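Local coordinates for protein amidohydrolase (Staphylococcus aureus, PDB 3NUR) that probably hydrolyses carbon-nitrogen bonds, as expected of a metal-dependent amidohydrolase with a TIM-barrel fold that holds a calcium ion, at residues A[231-243]-A[269-282]. Residues are numbered along the deposited sequence; the frame is centred on the assembly and turned at random.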
ATOM      1  N   HIS A 231       3.796  11.957   2.518  1.00  7.02           N
ATOM      2  CA  HIS A 231       2.986  11.429   3.608  1.00  6.54           C
ATOM      3  C   HIS A 231       3.813  10.407   4.411  1.00  9.71           C
ATOM      4  O   HIS A 231       3.894  10.523   5.626  1.00  8.03           O
ATOM      5  CB  HIS A 231       1.724  10.748   3.048  1.00  6.62           C
ATOM      6  CG  HIS A 231       0.659  10.475   4.075  1.00  8.81           C
ATOM      7  ND1 HIS A 231      -0.585  10.038   3.696  1.00 10.43           N
ATOM      8  CD2 HIS A 231       0.674  10.623   5.427  1.00 10.44           C
ATOM      9  CE1 HIS A 231      -1.293   9.927   4.816  1.00  9.71           C
ATOM     10  NE2 HIS A 231      -0.567  10.236   5.885  1.00  9.71           N
ATOM     11  N   ALA A 232       4.483   9.458   3.734  1.00  8.24           N
ATOM     12  CA  ALA A 232       5.304   8.479   4.442  1.00  7.10           C
ATOM     13  C   ALA A 232       6.434   9.178   5.232  1.00  7.92           C
ATOM     14  O   ALA A 232       6.693   8.781   6.355  1.00  7.25           O
ATOM     15  CB  ALA A 232       5.873   7.444   3.473  1.00  7.46           C
ATOM     16  N   ILE A 233       7.074  10.229   4.661  1.00  5.35           N
ATOM     17  CA  ILE A 233       8.135  10.979   5.353  1.00  5.76           C
ATOM     18  C   ILE A 233       7.573  11.660   6.602  1.00  8.83           C
ATOM     19  O   ILE A 233       8.221  11.624   7.633  1.00 10.09           O
ATOM     20  CB  ILE A 233       8.878  11.952   4.398  1.00  8.37           C
ATOM     21  CG1 ILE A 233       9.631  11.141   3.308  1.00  8.61           C
ATOM     22  CG2 ILE A 233       9.875  12.827   5.192  1.00  8.31           C
ATOM     23  CD1 ILE A 233       9.884  11.985   2.004  1.00 10.68           C
ATOM     24  N   HIS A 234       6.357  12.242   6.525  1.00  6.96           N
ATOM     25  CA  HIS A 234       5.710  12.848   7.698  1.00  7.38           C
ATOM     26  C   HIS A 234       5.636  11.822   8.843  1.00 10.03           C
ATOM     27  O   HIS A 234       5.896  12.155   9.997  1.00 10.25           O
ATOM     28  CB  HIS A 234       4.273  13.276   7.343  1.00  7.79           C
ATOM     29  CG  HIS A 234       4.166  14.686   6.873  1.00 10.88           C
ATOM     30  ND1 HIS A 234       3.638  15.675   7.690  1.00 11.77           N
ATOM     31  CD2 HIS A 234       4.480  15.227   5.671  1.00 11.79           C
ATOM     32  CE1 HIS A 234       3.659  16.787   6.970  1.00 11.16           C
ATOM     33  NE2 HIS A 234       4.167  16.572   5.750  1.00 11.44           N
ATOM     34  N   LEU A 235       5.277  10.575   8.509  1.00  8.63           N
ATOM     35  CA  LEU A 235       5.129   9.505   9.499  1.00  8.21           C
ATOM     36  C   LEU A 235       6.447   9.215  10.211  1.00 12.55           C
ATOM     37  O   LEU A 235       6.486   9.132  11.430  1.00 11.64           O
ATOM     38  CB  LEU A 235       4.541   8.235   8.858  1.00  8.03           C
ATOM     39  CG  LEU A 235       3.182   8.390   8.119  1.00 13.25           C
ATOM     40  CD1 LEU A 235       2.677   7.031   7.620  1.00 13.91           C
ATOM     41  CD2 LEU A 235       2.114   9.020   9.009  1.00 15.70           C
ATOM     42  N   VAL A 236       7.540   9.185   9.461  1.00  9.37           N
ATOM     43  CA  VAL A 236       8.873   8.969  10.011  1.00  8.56           C
ATOM     44  C   VAL A 236       9.291  10.160  10.886  1.00 12.45           C
ATOM     45  O   VAL A 236       9.716   9.947  12.014  1.00 11.39           O
ATOM     46  CB  VAL A 236       9.894   8.678   8.878  1.00 10.80           C
ATOM     47  CG1 VAL A 236      11.336   8.754   9.379  1.00 11.04           C
ATOM     48  CG2 VAL A 236       9.612   7.328   8.219  1.00  9.43           C
ATOM     49  N   LEU A 237       9.216  11.391  10.344  1.00  9.43           N
ATOM     50  CA  LEU A 237       9.621  12.616  11.049  1.00  9.95           C
ATOM     51  C   LEU A 237       8.851  12.877  12.340  1.00 13.44           C
ATOM     52  O   LEU A 237       9.416  13.463  13.269  1.00 11.54           O
ATOM     53  CB  LEU A 237       9.576  13.857  10.121  1.00  9.20           C
ATOM     54  CG  LEU A 237      10.447  13.807   8.858  1.00 11.38           C
ATOM     55  CD1 LEU A 237      10.264  15.070   8.031  1.00 10.63           C
ATOM     56  CD2 LEU A 237      11.937  13.571   9.192  1.00 10.46           C
ATOM     57  N   SER A 238       7.589  12.414  12.408  1.00 11.88           N
ATOM     58  CA  SER A 238       6.745  12.570  13.611  1.00 10.81           C
ATOM     59  C   SER A 238       7.119  11.590  14.757  1.00 14.35           C
ATOM     60  O   SER A 238       6.549  11.691  15.850  1.00 13.72           O
ATOM     61  CB  SER A 238       5.267  12.432  13.267  1.00 13.83           C
ATOM     62  OG  SER A 238       4.898  11.081  13.038  1.00 16.56           O
ATOM     63  N   GLY A 239       8.028  10.645  14.485  1.00 11.81           N
ATOM     64  CA  GLY A 239       8.494   9.674  15.477  1.00 11.10           C
ATOM     65  C   GLY A 239       7.637   8.449  15.728  1.00 13.83           C
ATOM     66  O   GLY A 239       7.834   7.753  16.736  1.00 13.59           O
ATOM     67  N   ILE A 240       6.728   8.125  14.787  1.00 10.28           N
ATOM     68  CA  ILE A 240       5.839   6.954  14.891  1.00  9.38           C
ATOM     69  C   ILE A 240       6.672   5.662  15.096  1.00 13.79           C
ATOM     70  O   ILE A 240       6.313   4.816  15.918  1.00 14.15           O
ATOM     71  CB  ILE A 240       4.920   6.863  13.629  1.00 12.42           C
ATOM     72  CG1 ILE A 240       3.698   7.823  13.769  1.00 13.61           C
ATOM     73  CG2 ILE A 240       4.469   5.399  13.335  1.00 14.32           C
ATOM     74  CD1 ILE A 240       2.872   7.987  12.507  1.00 18.89           C
ATOM     75  N   PHE A 241       7.788   5.539  14.369  1.00  9.20           N
ATOM     76  CA  PHE A 241       8.624   4.349  14.448  1.00  9.74           C
ATOM     77  C   PHE A 241       9.564   4.298  15.663  1.00 14.81           C
ATOM     78  O   PHE A 241      10.184   3.267  15.898  1.00 14.06           O
ATOM     79  CB  PHE A 241       9.332   4.075  13.120  1.00 11.89           C
ATOM     80  CG  PHE A 241       8.374   4.028  11.953  1.00 13.67           C
ATOM     81  CD1 PHE A 241       7.704   2.853  11.628  1.00 17.85           C
ATOM     82  CD2 PHE A 241       8.143   5.161  11.175  1.00 14.63           C
ATOM     83  CE1 PHE A 241       6.813   2.816  10.548  1.00 18.75           C
ATOM     84  CE2 PHE A 241       7.241   5.128  10.111  1.00 17.93           C
ATOM     85  CZ  PHE A 241       6.586   3.957   9.801  1.00 16.74           C
ATOM     86  N   ASP A 242       9.624   5.382  16.445  1.00 12.08           N
ATOM     87  CA  ASP A 242      10.343   5.410  17.717  1.00 11.31           C
ATOM     88  C   ASP A 242       9.344   4.972  18.801  1.00 16.57           C
ATOM     89  O   ASP A 242       9.710   4.178  19.662  1.00 17.44           O
ATOM     90  CB  ASP A 242      10.910   6.803  18.007  1.00 11.68           C
ATOM     91  CG  ASP A 242      12.189   7.103  17.252  1.00 11.93           C
ATOM     92  OD1 ASP A 242      12.710   6.190  16.574  1.00 11.51           O
ATOM     93  OD2 ASP A 242      12.647   8.260  17.305  1.00 13.31           O
ATOM     94  N   ARG A 243       8.069   5.441  18.707  1.00 12.22           N
ATOM     95  CA  ARG A 243       6.986   5.056  19.615  1.00 12.42           C
ATOM     96  C   ARG A 243       6.618   3.587  19.393  1.00 16.83           C
ATOM     97  O   ARG A 243       6.385   2.860  20.371  1.00 17.11           O
ATOM     98  CB  ARG A 243       5.732   5.934  19.389  1.00 12.91           C
ATOM     99  CG  ARG A 243       5.840   7.303  20.024  1.00 22.85           C
ATOM    100  CD  ARG A 243       4.524   8.082  20.069  1.00 27.83           C
ATOM    101  NE  ARG A 243       3.972   8.416  18.747  1.00 28.78           N
ATOM    102  CZ  ARG A 243       4.472   9.328  17.908  1.00 39.66           C
ATOM    103  NH1 ARG A 243       5.598   9.965  18.201  1.00 22.34           N
ATOM    104  NH2 ARG A 243       3.871   9.579  16.757  1.00 29.59           N
ATOM    105  N   LEU A 269      18.227  16.838   5.835  1.00 13.35           N
ATOM    106  CA  LEU A 269      16.953  17.000   6.505  1.00 13.23           C
ATOM    107  C   LEU A 269      17.246  16.894   7.994  1.00 18.88           C
ATOM    108  O   LEU A 269      17.616  15.815   8.445  1.00 19.28           O
ATOM    109  CB  LEU A 269      15.959  15.905   6.044  1.00 12.70           C
ATOM    110  CG  LEU A 269      14.485  16.290   6.156  1.00 16.35           C
ATOM    111  CD1 LEU A 269      13.611  15.363   5.317  1.00 15.97           C
ATOM    112  CD2 LEU A 269      14.010  16.306   7.624  1.00 17.24           C
ATOM    113  N   PHE A 270      17.127  18.016   8.746  1.00 15.17           N
ATOM    114  CA  PHE A 270      17.435  18.041  10.183  1.00 16.01           C
ATOM    115  C   PHE A 270      16.350  17.311  10.951  1.00 16.96           C
ATOM    116  O   PHE A 270      15.179  17.697  10.871  1.00 16.83           O
ATOM    117  CB  PHE A 270      17.578  19.495  10.696  1.00 18.06           C
ATOM    118  CG  PHE A 270      18.084  19.619  12.120  1.00 20.53           C
ATOM    119  CD1 PHE A 270      19.434  19.839  12.381  1.00 24.66           C
ATOM    120  CD2 PHE A 270      17.212  19.511  13.202  1.00 23.18           C
ATOM    121  CE1 PHE A 270      19.901  19.937  13.706  1.00 25.83           C
ATOM    122  CE2 PHE A 270      17.676  19.627  14.520  1.00 25.69           C
ATOM    123  CZ  PHE A 270      19.014  19.851  14.762  1.00 24.14           C
ATOM    124  N   ALA A 271      16.718  16.233  11.668  1.00 12.13           N
ATOM    125  CA  ALA A 271      15.733  15.440  12.406  1.00 12.45           C
ATOM    126  C   ALA A 271      16.390  14.812  13.654  1.00 17.53           C
ATOM    127  O   ALA A 271      16.269  13.612  13.915  1.00 17.41           O
ATOM    128  CB  ALA A 271      15.138  14.364  11.488  1.00 13.25           C
ATOM    129  N   GLU A 272      17.075  15.648  14.424  1.00 15.48           N
ATOM    130  CA  GLU A 272      17.820  15.221  15.610  1.00 16.10           C
ATOM    131  C   GLU A 272      16.979  14.708  16.771  1.00 18.42           C
ATOM    132  O   GLU A 272      17.522  14.061  17.663  1.00 18.60           O
ATOM    133  CB  GLU A 272      18.863  16.275  16.036  1.00 18.06           C
ATOM    134  CG  GLU A 272      19.960  16.482  15.000  1.00 29.52           C
ATOM    135  CD  GLU A 272      20.893  15.312  14.761  1.00 48.49           C
ATOM    136  OE1 GLU A 272      21.713  15.015  15.660  1.00 42.81           O
ATOM    137  OE2 GLU A 272      20.821  14.708  13.667  1.00 37.48           O
ATOM    138  N   HIS A 273      15.655  14.953  16.743  1.00 12.87           N
ATOM    139  CA  HIS A 273      14.703  14.465  17.742  1.00 12.00           C
ATOM    140  C   HIS A 273      14.397  12.955  17.581  1.00 14.91           C
ATOM    141  O   HIS A 273      13.802  12.355  18.481  1.00 15.11           O
ATOM    142  CB  HIS A 273      13.398  15.268  17.661  1.00 11.99           C
ATOM    143  CG  HIS A 273      12.696  15.108  16.344  1.00 13.73           C
ATOM    144  ND1 HIS A 273      13.157  15.732  15.206  1.00 15.07           N
ATOM    145  CD2 HIS A 273      11.601  14.378  16.032  1.00 14.48           C
ATOM    146  CE1 HIS A 273      12.340  15.352  14.234  1.00 13.98           C
ATOM    147  NE2 HIS A 273      11.373  14.565  14.688  1.00 13.69           N
ATOM    148  N   LEU A 274      14.779  12.353  16.443  1.00 10.50           N
ATOM    149  CA  LEU A 274      14.545  10.927  16.205  1.00 11.17           C
ATOM    150  C   LEU A 274      15.699  10.099  16.755  1.00 13.60           C
ATOM    151  O   LEU A 274      16.822  10.598  16.854  1.00 13.08           O
ATOM    152  CB  LEU A 274      14.373  10.629  14.709  1.00 10.90           C
ATOM    153  CG  LEU A 274      13.239  11.394  13.983  1.00 13.00           C
ATOM    154  CD1 LEU A 274      13.298  11.127  12.463  1.00 12.75           C
ATOM    155  CD2 LEU A 274      11.860  11.013  14.558  1.00 11.14           C
ATOM    156  N   ASN A 275      15.434   8.828  17.074  1.00 10.11           N
ATOM    157  CA  ASN A 275      16.484   7.937  17.585  1.00  9.84           C
ATOM    158  C   ASN A 275      17.505   7.531  16.526  1.00 14.81           C
ATOM    159  O   ASN A 275      18.646   7.200  16.871  1.00 15.23           O
ATOM    160  CB  ASN A 275      15.848   6.680  18.179  1.00  9.22           C
ATOM    161  CG  ASN A 275      15.068   6.918  19.452  1.00 16.08           C
ATOM    162  OD1 ASN A 275      15.228   7.927  20.140  1.00 17.56           O
ATOM    163  ND2 ASN A 275      14.209   5.971  19.797  1.00 15.53           N
ATOM    164  N   HIS A 276      17.073   7.482  15.242  1.00 11.70           N
ATOM    165  CA  HIS A 276      17.898   7.003  14.137  1.00  9.98           C
ATOM    166  C   HIS A 276      17.963   8.013  13.001  1.00 13.02           C
ATOM    167  O   HIS A 276      17.189   8.976  12.984  1.00 11.69           O
ATOM    168  CB  HIS A 276      17.299   5.688  13.586  1.00 10.24           C
ATOM    169  CG  HIS A 276      17.007   4.664  14.651  1.00 12.99           C
ATOM    170  ND1 HIS A 276      18.017   3.913  15.225  1.00 14.83           N
ATOM    171  CD2 HIS A 276      15.830   4.345  15.245  1.00 14.47           C
ATOM    172  CE1 HIS A 276      17.424   3.140  16.129  1.00 14.12           C
ATOM    173  NE2 HIS A 276      16.112   3.384  16.198  1.00 14.52           N
ATOM    174  N   SER A 277      18.856   7.757  12.018  1.00 11.16           N
ATOM    175  CA  SER A 277      18.935   8.616  10.833  0.50 10.85           C
ATOM    176  C   SER A 277      17.635   8.420  10.042  1.00 14.16           C
ATOM    177  O   SER A 277      16.976   7.380  10.192  1.00 11.78           O
ATOM    178  CB  SER A 277      20.134   8.245   9.970  0.50 13.73           C
ATOM    179  OG  SER A 277      19.920   7.021   9.284  0.50 14.71           O
ATOM    180  N   VAL A 278      17.265   9.397   9.199  1.00 12.61           N
ATOM    181  CA  VAL A 278      16.036   9.306   8.397  1.00 12.85           C
ATOM    182  C   VAL A 278      16.018   8.031   7.522  1.00 14.67           C
ATOM    183  O   VAL A 278      15.008   7.308   7.510  1.00 13.86           O
ATOM    184  CB  VAL A 278      15.796  10.610   7.582  1.00 17.39           C
ATOM    185  CG1 VAL A 278      14.697  10.427   6.532  1.00 18.22           C
ATOM    186  CG2 VAL A 278      15.468  11.780   8.506  1.00 17.49           C
ATOM    187  N   SER A 279      17.144   7.731   6.828  1.00 12.04           N
ATOM    188  CA  SER A 279      17.229   6.561   5.943  1.00 12.10           C
ATOM    189  C   SER A 279      17.046   5.243   6.678  1.00 13.65           C
ATOM    190  O   SER A 279      16.505   4.300   6.099  1.00 12.99           O
ATOM    191  CB  SER A 279      18.535   6.555   5.154  1.00 14.96           C
ATOM    192  OG  SER A 279      19.657   6.286   5.975  1.00 17.06           O
ATOM    193  N   TYR A 280      17.479   5.180   7.960  1.00 11.08           N
ATOM    194  CA  TYR A 280      17.342   3.975   8.792  1.00 10.69           C
ATOM    195  C   TYR A 280      15.900   3.457   8.831  1.00 12.30           C
ATOM    196  O   TYR A 280      15.680   2.244   8.713  1.00 12.48           O
ATOM    197  CB  TYR A 280      17.857   4.230  10.219  1.00 12.09           C
ATOM    198  CG  TYR A 280      17.838   2.981  11.072  1.00 14.04           C
ATOM    199  CD1 TYR A 280      18.923   2.115  11.092  1.00 17.43           C
ATOM    200  CD2 TYR A 280      16.744   2.678  11.879  1.00 15.39           C
ATOM    201  CE1 TYR A 280      18.902   0.949  11.851  1.00 20.34           C
ATOM    202  CE2 TYR A 280      16.714   1.515  12.652  1.00 16.43           C
ATOM    203  CZ  TYR A 280      17.801   0.656  12.633  1.00 24.51           C
ATOM    204  OH  TYR A 280      17.829  -0.470  13.416  1.00 30.63           O
ATOM    205  N   TYR A 281      14.927   4.362   9.001  1.00  8.83           N
ATOM    206  CA  TYR A 281      13.509   3.962   9.061  1.00  7.87           C
ATOM    207  C   TYR A 281      13.014   3.334   7.766  1.00 11.40           C
ATOM    208  O   TYR A 281      12.260   2.370   7.810  1.00 12.19           O
ATOM    209  CB  TYR A 281      12.621   5.121   9.466  1.00  7.74           C
ATOM    210  CG  TYR A 281      12.986   5.678  10.817  1.00  9.31           C
ATOM    211  CD1 TYR A 281      12.507   5.087  11.988  1.00 10.99           C
ATOM    212  CD2 TYR A 281      13.853   6.756  10.937  1.00  9.20           C
ATOM    213  CE1 TYR A 281      12.804   5.623  13.237  1.00  9.90           C
ATOM    214  CE2 TYR A 281      14.165   7.298  12.179  1.00 10.62           C
ATOM    215  CZ  TYR A 281      13.651   6.717  13.328  1.00 13.95           C
ATOM    216  OH  TYR A 281      13.976   7.231  14.554  1.00 11.79           O
ATOM    217  N   PHE A 282      13.468   3.838   6.619  1.00  9.02           N
ATOM    218  CA  PHE A 282      13.070   3.225   5.337  1.00  9.29           C
ATOM    219  C   PHE A 282      13.734   1.874   5.140  1.00 14.82           C
ATOM    220  O   PHE A 282      13.173   0.979   4.498  1.00 16.09           O
ATOM    221  CB  PHE A 282      13.339   4.180   4.162  1.00  9.89           C
ATOM    222  CG  PHE A 282      12.394   5.348   4.253  1.00 11.17           C
ATOM    223  CD1 PHE A 282      11.056   5.213   3.879  1.00 12.89           C
ATOM    224  CD2 PHE A 282      12.819   6.568   4.773  1.00 12.61           C
ATOM    225  CE1 PHE A 282      10.157   6.268   4.046  1.00 14.00           C
ATOM    226  CE2 PHE A 282      11.923   7.640   4.899  1.00 15.52           C
ATOM    227  CZ  PHE A 282      10.596   7.475   4.545  1.00 13.97           C
TER
HETATM  228  O   HOH W   1      13.586   3.695  17.665  1.00 20.61           O
HETATM  229  O   HOH W   2      11.760  10.254  18.813  1.00 24.90           O
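V236 gives one methyl to each of two aromatic rings, CG1 to Y281 and CG2 to F282. V236 CG1, anti to the backbone N, approaches Y281 CD2 at 3.6 Å. V236 CG2 meets F282 CZ at 3.8 Å. In this TIM-barrel chain the contact joins the outer helices 223-237 and 278-284, which precede strands 249-251 and 286-288. The short helical segments 231-237 and 278-282 cross at 113°. I233 CG1 packs near F282 CZ, and the two side chains cross at about a right angle. A232 and V236 also touch F286 of strand 286-288.

Further out, L237 and L269 meet tip to tip through their CD2 methyls. V278 CG2 and A271 CB also pack on L237 CD2. On the other flank, F241 CB touches Y281 CD1.

Helix 223-237 ends in a Schellman motif at G239, whose phi is positive. L274 CD2 packs against G239 CA, 3.7 Å away. The carbonyl O of L237 takes a nearly straight bond from H273 NE2 (2.7 Å, 177°). The acceptor lies in the plane of the imidazole, and the donor lies in the carbonyl plane.

D242 gathers the polar edge. Y281 OH donates to D242 OD1 at 2.6 Å. N275 N donates to D242 OD2 at 2.9 Å. Both donors come on the syn side, somewhat out of the carboxylate plane. The N275 amide stacks on the carboxylate, with planes 22° apart. Y281 OH also accepts from H276 N, so the phenol ties D242 to the loop just before its own helix. One water bridges D242 OD2 and H273 O. A second donates to D242 OD1, accepts from N275 ND2 and lies 2.9 Å from H276 NE2.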